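Local coordinates for protein particle-associated lyase (Acinetobacter bacteriophage AP22, PDB 4Y9V) that probably cleaves the capsular polysaccharide of Acinetobacter baumannii as the trimeric tailspike lyase of the phage particle, at residues A[525-530]-A[615-620]. Residues are numbered along the deposited sequence; the frame is centred on the assembly and turned at random.
Sequences QGVVSV and NLYWES
The indole of Trp-618 lies flat over the bare backbone of Gln-525 and Gly-526, with Gly-526 N 3.4 Å above the ring plane toward its rim and Trp-618 NE1 3.4 Å from Gly-526 CA. Trp-618 CG sits between its own N and carbonyl carbon (chi1 60°), and with chi2 at -86° the ring lies across the neighbouring strand. A water in the ring plane accepts from Trp-618 NE1 and donates to Val-527 O, both at 2.9 Å. Gly-526 and Trp-618 form a hydrogen-bonded antiparallel pair; Val-528 and Leu-616 form the next, with Val-528 N to Leu-616 O at 2.8 Å. These strands belong to the C-terminal Ig-like domain, where Leu-616 and Trp-618, both buried, pack on Pro-600 of strand 597-604. On the other face, Val-527 and Tyr-617 run side by side, Val-527 CG2 meeting Tyr-617 CE1 at 3.3 Å, while that methyl also touches Asn-615 OD1 at 3.5 Å. Farther along, in the conformers given, Gln-525 and Glu-619 point the same way with amide and carboxylate planes 12° apart. This face meets the neighbouring subunits: Gln-525 OE1 accepts from Asn-555 of a second subunit, and Glu-619 carboxylates of all three come close, which may favour protonation.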
loop_
_atom_site.group_PDB
_atom_site.type_symbol
_atom_site.label_atom_id
_atom_site.label_comp_id
_atom_site.label_asym_id
_atom_site.label_seq_id
_atom_site.Cartn_x
_atom_site.Cartn_y
_atom_site.Cartn_z
ATOM N N GLN A 525 -29.716 -3.122 14.427
ATOM C CA GLN A 525 -31.119 -3.339 14.064
ATOM C C GLN A 525 -31.448 -4.779 14.361
ATOM O O GLN A 525 -30.578 -5.646 14.464
ATOM C CB GLN A 525 -31.387 -3.037 12.587
ATOM C CG GLN A 525 -30.463 -3.816 11.631
ATOM C CD GLN A 525 -30.895 -3.568 10.219
ATOM O OE1 GLN A 525 -31.552 -4.417 9.641
ATOM N NE2 GLN A 525 -30.523 -2.461 9.604
ATOM N N GLY A 526 -32.767 -5.049 14.430
ATOM C CA GLY A 526 -33.224 -6.393 14.708
ATOM C C GLY A 526 -34.719 -6.513 14.568
ATOM O O GLY A 526 -35.438 -5.593 14.180
ATOM N N VAL A 527 -35.167 -7.737 14.900
ATOM C CA VAL A 527 -36.562 -8.143 14.830
ATOM C C VAL A 527 -36.908 -8.857 16.143
ATOM O O VAL A 527 -36.060 -9.558 16.714
ATOM C CB VAL A 527 -36.840 -9.065 13.622
ATOM C CG1 VAL A 527 -35.979 -10.323 13.622
ATOM C CG2 VAL A 527 -38.339 -9.404 13.510
ATOM N N VAL A 528 -38.144 -8.736 16.557
ATOM C CA VAL A 528 -38.665 -9.533 17.676
ATOM C C VAL A 528 -40.115 -9.854 17.383
ATOM O O VAL A 528 -40.935 -8.981 17.126
ATOM C CB VAL A 528 -38.493 -8.771 19.006
ATOM C CG1 VAL A 528 -39.087 -7.354 18.994
ATOM C CG2 VAL A 528 -38.991 -9.585 20.156
ATOM N N SER A 529 -40.442 -11.153 17.482
ATOM C CA SER A 529 -41.844 -11.581 17.374
ATOM C C SER A 529 -42.547 -11.291 18.698
ATOM O O SER A 529 -41.978 -11.561 19.782
ATOM C CB SER A 529 -41.915 -13.076 17.075
ATOM O OG SER A 529 -43.252 -13.552 17.214
ATOM N N VAL A 530 -43.743 -10.769 18.619
ATOM C CA VAL A 530 -44.605 -10.534 19.784
ATOM C C VAL A 530 -45.956 -11.187 19.510
ATOM O O VAL A 530 -46.362 -11.386 18.361
ATOM C CB VAL A 530 -44.768 -9.048 20.123
ATOM C CG1 VAL A 530 -43.427 -8.448 20.521
ATOM C CG2 VAL A 530 -45.419 -8.273 19.006
ATOM N N ASN A 615 -44.346 -9.389 13.868
ATOM C CA ASN A 615 -43.009 -8.851 14.135
ATOM C C ASN A 615 -43.016 -7.368 14.463
ATOM O O ASN A 615 -43.738 -6.569 13.852
ATOM C CB ASN A 615 -42.129 -9.056 12.908
ATOM C CG ASN A 615 -41.648 -10.484 12.761
ATOM O OD1 ASN A 615 -41.385 -11.164 13.748
ATOM N ND2 ASN A 615 -41.515 -10.899 11.497
ATOM N N LEU A 616 -42.117 -7.015 15.374
ATOM C CA LEU A 616 -41.659 -5.657 15.569
ATOM C C LEU A 616 -40.190 -5.598 15.127
ATOM O O LEU A 616 -39.414 -6.488 15.402
ATOM C CB LEU A 616 -41.816 -5.177 17.013
ATOM C CG LEU A 616 -43.252 -4.976 17.431
ATOM C CD1 LEU A 616 -43.395 -4.790 18.910
ATOM C CD2 LEU A 616 -43.774 -3.675 16.751
ATOM N N TYR A 617 -39.853 -4.510 14.454
ATOM C CA TYR A 617 -38.515 -4.258 13.953
ATOM C C TYR A 617 -38.000 -2.979 14.571
ATOM O O TYR A 617 -38.767 -2.051 14.860
ATOM C CB TYR A 617 -38.519 -4.125 12.438
ATOM C CG TYR A 617 -39.034 -5.334 11.729
ATOM C CD1 TYR A 617 -38.189 -6.396 11.457
ATOM C CD2 TYR A 617 -40.363 -5.436 11.307
ATOM C CE1 TYR A 617 -38.636 -7.530 10.789
ATOM C CE2 TYR A 617 -40.813 -6.551 10.623
ATOM C CZ TYR A 617 -39.951 -7.596 10.337
ATOM O OH TYR A 617 -40.437 -8.659 9.640
ATOM N N TRP A 618 -36.675 -2.878 14.715
ATOM C CA TRP A 618 -36.073 -1.704 15.287
ATOM C C TRP A 618 -34.714 -1.449 14.635
ATOM O O TRP A 618 -34.042 -2.373 14.172
ATOM C CB TRP A 618 -35.932 -1.828 16.839
ATOM C CG TRP A 618 -35.068 -3.001 17.224
ATOM C CD1 TRP A 618 -35.444 -4.304 17.388
ATOM C CD2 TRP A 618 -33.654 -2.974 17.392
ATOM N NE1 TRP A 618 -34.373 -5.098 17.663
ATOM C CE2 TRP A 618 -33.242 -4.286 17.678
ATOM C CE3 TRP A 618 -32.659 -1.967 17.355
ATOM C CZ2 TRP A 618 -31.899 -4.626 17.907
ATOM C CZ3 TRP A 618 -31.349 -2.313 17.567
ATOM C CH2 TRP A 618 -30.968 -3.621 17.858
ATOM N N GLU A 619 -34.330 -0.176 14.684
ATOM C CA GLU A 619 -33.010 0.266 14.273
ATOM C C GLU A 619 -32.553 1.375 15.205
ATOM O O GLU A 619 -33.348 2.265 15.524
ATOM C CB GLU A 619 -33.039 0.780 12.823
ATOM C CG GLU A 619 -31.656 1.108 12.293
ATOM C CD GLU A 619 -31.656 1.430 10.843
ATOM O OE1 GLU A 619 -31.070 2.536 10.577
ATOM O OE2 GLU A 619 -32.208 0.689 10.019
ATOM N N SER A 620 -31.298 1.326 15.626
ATOM C CA SER A 620 -30.713 2.361 16.455
ATOM C C SER A 620 -29.485 2.948 15.757
ATOM O O SER A 620 -28.808 2.261 14.983
ATOM C CB SER A 620 -30.290 1.789 17.794
ATOM O OG SER A 620 -29.323 0.758 17.689
HETATM O O HOH W 1 -34.356 -7.942 18.388
#